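Side-chain contacts in alanine racemase, biosynthetic (Pseudomonas aeruginosa PAO1, PDB 6A2F), which is a dimeric, pyridoxal-phosphate-dependent enzyme of the alanine racemase family, built from a TIM-barrel domain followed by a beta-rich C-terminal domain: residues A294-R299 / L305-S310; E322-G327 / D331-A336. One frame throughout, in Å; residues are numbered along the deposited sequence.

Interaction 1 (A294-R299 / L305-S310); sequences AILAGR and LAVDLS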
# COMPACT_ATOMS: atom_id res chain seq x y z
N ALA A 294 -3.20 -22.54 -7.54
CA ALA A 294 -2.59 -22.99 -6.29
C ALA A 294 -2.92 -21.99 -5.18
O ALA A 294 -3.43 -20.90 -5.45
CB ALA A 294 -1.08 -23.13 -6.45
N ILE A 295 -2.62 -22.35 -3.93
CA ILE A 295 -3.01 -21.53 -2.78
C ILE A 295 -1.84 -21.11 -1.89
O ILE A 295 -0.79 -21.76 -1.87
CB ILE A 295 -4.14 -22.19 -1.95
CG1 ILE A 295 -3.71 -23.57 -1.44
CG2 ILE A 295 -5.43 -22.24 -2.76
CD1 ILE A 295 -4.71 -24.25 -0.53
N LEU A 296 -2.03 -20.03 -1.15
CA LEU A 296 -1.01 -19.50 -0.24
C LEU A 296 -0.81 -20.38 0.98
O LEU A 296 -1.73 -21.05 1.44
CB LEU A 296 -1.37 -18.08 0.23
CG LEU A 296 -1.36 -16.88 -0.72
CD1 LEU A 296 -1.30 -15.60 0.10
CD2 LEU A 296 -0.20 -16.91 -1.70
N ALA A 297 0.42 -20.36 1.49
CA ALA A 297 0.77 -21.09 2.71
C ALA A 297 1.72 -20.25 3.56
O ALA A 297 2.84 -19.96 3.15
CB ALA A 297 1.41 -22.43 2.36
N GLY A 298 1.24 -19.86 4.74
CA GLY A 298 2.04 -19.08 5.68
C GLY A 298 1.80 -17.59 5.57
O GLY A 298 1.23 -17.13 4.58
N ARG A 299 2.22 -16.84 6.59
CA ARG A 299 2.10 -15.39 6.59
C ARG A 299 2.87 -14.77 5.43
O ARG A 299 4.00 -15.17 5.15
CB ARG A 299 2.63 -14.78 7.89
CG ARG A 299 1.76 -15.00 9.13
CD ARG A 299 2.00 -13.88 10.14
NE ARG A 299 1.58 -14.20 11.51
CZ ARG A 299 0.32 -14.29 11.92
NH1 ARG A 299 -0.69 -14.11 11.06
NH2 ARG A 299 0.05 -14.58 13.19
N LEU A 305 6.36 -14.18 -0.41
CA LEU A 305 5.11 -14.90 -0.24
C LEU A 305 5.38 -16.39 -0.47
O LEU A 305 6.28 -16.75 -1.24
CB LEU A 305 4.05 -14.39 -1.21
CG LEU A 305 2.97 -15.39 -1.64
CD1 LEU A 305 1.89 -14.69 -2.45
CD2 LEU A 305 3.57 -16.54 -2.42
N ALA A 306 4.61 -17.24 0.18
CA ALA A 306 4.77 -18.69 0.03
C ALA A 306 3.51 -19.38 -0.47
O ALA A 306 2.40 -18.99 -0.11
CB ALA A 306 5.24 -19.31 1.34
N VAL A 307 3.68 -20.39 -1.32
CA VAL A 307 2.54 -21.10 -1.90
C VAL A 307 2.70 -22.61 -1.75
O VAL A 307 3.82 -23.14 -1.77
CB VAL A 307 2.33 -20.76 -3.39
CG1 VAL A 307 1.95 -19.29 -3.55
CG2 VAL A 307 3.57 -21.09 -4.22
N ASP A 308 1.57 -23.30 -1.60
CA ASP A 308 1.56 -24.76 -1.52
C ASP A 308 1.64 -25.37 -2.91
O ASP A 308 0.70 -25.28 -3.70
CB ASP A 308 0.30 -25.25 -0.78
CG ASP A 308 0.36 -26.73 -0.44
OD1 ASP A 308 1.28 -27.43 -0.92
OD2 ASP A 308 -0.53 -27.21 0.30
N LEU A 309 2.78 -25.99 -3.21
CA LEU A 309 3.01 -26.57 -4.53
C LEU A 309 2.94 -28.10 -4.56
O LEU A 309 3.42 -28.74 -5.50
CB LEU A 309 4.36 -26.08 -5.08
CG LEU A 309 4.45 -24.62 -5.52
CD1 LEU A 309 5.89 -24.25 -5.80
CD2 LEU A 309 3.59 -24.34 -6.74
N SER A 310 2.32 -28.67 -3.53
CA SER A 310 2.23 -30.13 -3.36
C SER A 310 1.51 -30.86 -4.50
O SER A 310 1.87 -31.99 -4.83
CB SER A 310 1.57 -30.48 -2.03
OG SER A 310 2.33 -29.97 -0.95
O HOH W 1 2.26 -16.94 2.04

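Interaction 2 (E322-G327 / D331-A336); sequences ELWGAG and DEVARA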
# COMPACT_ATOMS: atom_id res chain seq x y z
N GLU A 322 1.35 -15.62 -11.30
CA GLU A 322 0.34 -14.55 -11.43
C GLU A 322 -0.38 -14.32 -10.10
O GLU A 322 -1.10 -15.19 -9.61
CB GLU A 322 -0.66 -14.85 -12.55
CG GLU A 322 -1.64 -13.72 -12.79
CD GLU A 322 -2.53 -13.92 -14.01
OE1 GLU A 322 -3.75 -13.69 -13.90
OE2 GLU A 322 -2.01 -14.31 -15.08
N LEU A 323 -0.16 -13.14 -9.51
CA LEU A 323 -0.86 -12.75 -8.29
C LEU A 323 -2.26 -12.28 -8.63
O LEU A 323 -3.21 -12.55 -7.89
CB LEU A 323 -0.09 -11.66 -7.52
CG LEU A 323 1.21 -11.96 -6.76
CD1 LEU A 323 1.20 -13.29 -6.01
CD2 LEU A 323 2.43 -11.86 -7.67
N TRP A 324 -2.38 -11.55 -9.74
CA TRP A 324 -3.66 -11.25 -10.37
C TRP A 324 -3.47 -10.73 -11.79
O TRP A 324 -2.40 -10.24 -12.13
CB TRP A 324 -4.52 -10.27 -9.55
CG TRP A 324 -3.90 -8.93 -9.24
CD1 TRP A 324 -3.74 -7.87 -10.09
CD2 TRP A 324 -3.40 -8.50 -7.96
NE1 TRP A 324 -3.16 -6.81 -9.43
CE2 TRP A 324 -2.94 -7.17 -8.12
CE3 TRP A 324 -3.29 -9.11 -6.71
CZ2 TRP A 324 -2.38 -6.44 -7.07
CZ3 TRP A 324 -2.73 -8.39 -5.66
CH2 TRP A 324 -2.28 -7.06 -5.85
N GLY A 325 -4.52 -10.84 -12.61
CA GLY A 325 -4.49 -10.40 -14.00
C GLY A 325 -5.59 -11.01 -14.85
O GLY A 325 -6.75 -11.09 -14.42
N ALA A 326 -5.23 -11.43 -16.06
CA ALA A 326 -6.19 -12.02 -17.00
C ALA A 326 -6.54 -13.47 -16.65
O ALA A 326 -7.61 -13.96 -17.02
CB ALA A 326 -5.67 -11.92 -18.43
N GLY A 327 -5.65 -14.15 -15.92
CA GLY A 327 -5.88 -15.53 -15.52
C GLY A 327 -6.62 -15.66 -14.20
O GLY A 327 -7.43 -16.57 -14.02
N ASP A 331 -10.38 -9.33 -8.18
CA ASP A 331 -11.59 -9.38 -7.36
C ASP A 331 -11.68 -10.65 -6.53
O ASP A 331 -12.04 -10.59 -5.36
CB ASP A 331 -12.84 -9.20 -8.24
CG ASP A 331 -12.84 -7.86 -8.95
OD1 ASP A 331 -12.50 -6.85 -8.31
OD2 ASP A 331 -13.17 -7.82 -10.16
N GLU A 332 -11.32 -11.79 -7.12
CA GLU A 332 -11.30 -13.06 -6.37
C GLU A 332 -10.25 -13.01 -5.26
O GLU A 332 -10.54 -13.40 -4.12
CB GLU A 332 -11.06 -14.26 -7.29
CG GLU A 332 -11.43 -15.60 -6.66
CD GLU A 332 -10.87 -16.81 -7.40
OE1 GLU A 332 -10.78 -16.78 -8.64
OE2 GLU A 332 -10.52 -17.80 -6.73
N VAL A 333 -9.05 -12.54 -5.59
CA VAL A 333 -7.95 -12.44 -4.62
C VAL A 333 -8.33 -11.51 -3.47
O VAL A 333 -8.14 -11.84 -2.30
CB VAL A 333 -6.62 -12.01 -5.27
CG1 VAL A 333 -5.50 -11.93 -4.24
CG2 VAL A 333 -6.23 -12.97 -6.38
N ALA A 334 -8.90 -10.35 -3.82
CA ALA A 334 -9.36 -9.38 -2.83
C ALA A 334 -10.45 -9.94 -1.91
O ALA A 334 -10.45 -9.66 -0.71
CB ALA A 334 -9.84 -8.12 -3.53
N ARG A 335 -11.37 -10.71 -2.48
CA ARG A 335 -12.46 -11.33 -1.72
C ARG A 335 -11.90 -12.30 -0.68
O ARG A 335 -12.36 -12.33 0.46
CB ARG A 335 -13.47 -12.01 -2.65
CG ARG A 335 -14.77 -12.45 -1.99
CD ARG A 335 -15.86 -12.75 -3.01
NE ARG A 335 -15.41 -13.72 -4.01
CZ ARG A 335 -15.59 -15.04 -3.94
NH1 ARG A 335 -15.12 -15.82 -4.91
NH2 ARG A 335 -16.23 -15.58 -2.91
N ALA A 336 -10.90 -13.08 -1.08
CA ALA A 336 -10.21 -13.99 -0.17
C ALA A 336 -9.48 -13.25 0.95
O ALA A 336 -9.31 -13.77 2.06
CB ALA A 336 -9.24 -14.87 -0.94

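Interaction 1 (A294-R299 / L305-S310)
Asp308 N donates to Ile295 O (2.8 Å) and Ala297 N to Ala306 O (2.9 Å), and these two backbone bonds join the strands of the hairpin. Between them Leu296 and Val307 form an antiparallel non-hydrogen-bonded pair, their CA atoms 4.2 Å apart and their side chains diverging. CB of Val307 lies over Ile295 O at 3.6 Å. The methyl of Ala297 sits beside the other strand, its CB 4.1 Å from Asp308 N, and packs on Ile266 as well. The side chain of Leu296 crosses that of Leu305 at about a right angle, but its end is poorly placed in the model.

Further along, a water accepts from Ala306 N; it lies 2.7 Å from Gly298 O and probably donates to it.

Asp308 reaches forward along its own chain to Ser310. OD1 takes Ser310 OG on its syn lone pair (2.7 Å). Ser310 N comes from the anti side, 35° out of the carboxylate plane (3.1 Å to OD1), and this backbone bond makes the Asx turn. Ser310 OG also bonds Arg265 N, on the strand along the other edge of 305-308. Two donors thus hold OD1, which would probably favour the ionised form of the aspartate.

Interaction 2 (E322-G327 / D331-A336)
This is a small, buried and largely apolar contact in the C-terminal domain, where the loop leaving strand 320-322 meets the short helix 330-336. Only 95 Å² is buried between the two segments, and one helix residue, Val333, does the touching.

The two methyls of the valine take different partners. CG2 rests against the carbonyl oxygen of Leu323 at 3.4 Å, while CG1 comes obliquely to the six-membered part of the Trp324 indole, 4.4 Å from CE3. This division follows from the rotamer: CG1 is anti to the backbone N (chi1 -180°), and CG2 is beside that N. Trp324 answers with its CG between the backbone N and the carbonyl carbon (chi1 58°), and the ring continues past the valine toward helix 341-346. There Leu344 touches both Trp324 and Val333, and Tyr277 packs on the same two side chains.

The chain turns a corner at Leu323, where Leu323 and Trp324 both bond backbone to backbone with Leu236. Just before the corner, Glu322 holds the returning chain: its OE1 accepts Gly327 N at 2.8 Å on the syn lone pair, through a rather bent bond (132° at the hydrogen), and takes Leu328 N as well. Gly325 and Gly327, lacking side chains, let the backbone fold closely round that oxygen.

The helix has further ties. The Asp331 carboxylate bonds Ser217 OG and Thr218 N, and Glu332 makes a salt bridge to Arg293. The whole is a strand-loop-helix connection, in which a helix that follows a sheet strand after a short loop packs back on that loop through a valine in the hydrophobic core.

The two contacts follow one another along the chain, both in the C-terminal domain, with centres 15 Å apart. They meet through leucines: CD1 of Leu305 in interaction 1 lies 3.9 Å from CD1 of Leu323 in interaction 2, so the hairpin packs against the corner from which the loop sets out for its helix. Interaction 1 is the nearer to a bound D-lysine, with the Leu305 side chain about 8 Å away, against about 13 Å for that of Leu323. Ala306 also packs on Arg130 of the second subunit, a residue of a D-lysine pocket. The other chain does not touch interaction 2, which lies nearer the chain's centre, about 15 Å against 28 Å between centres.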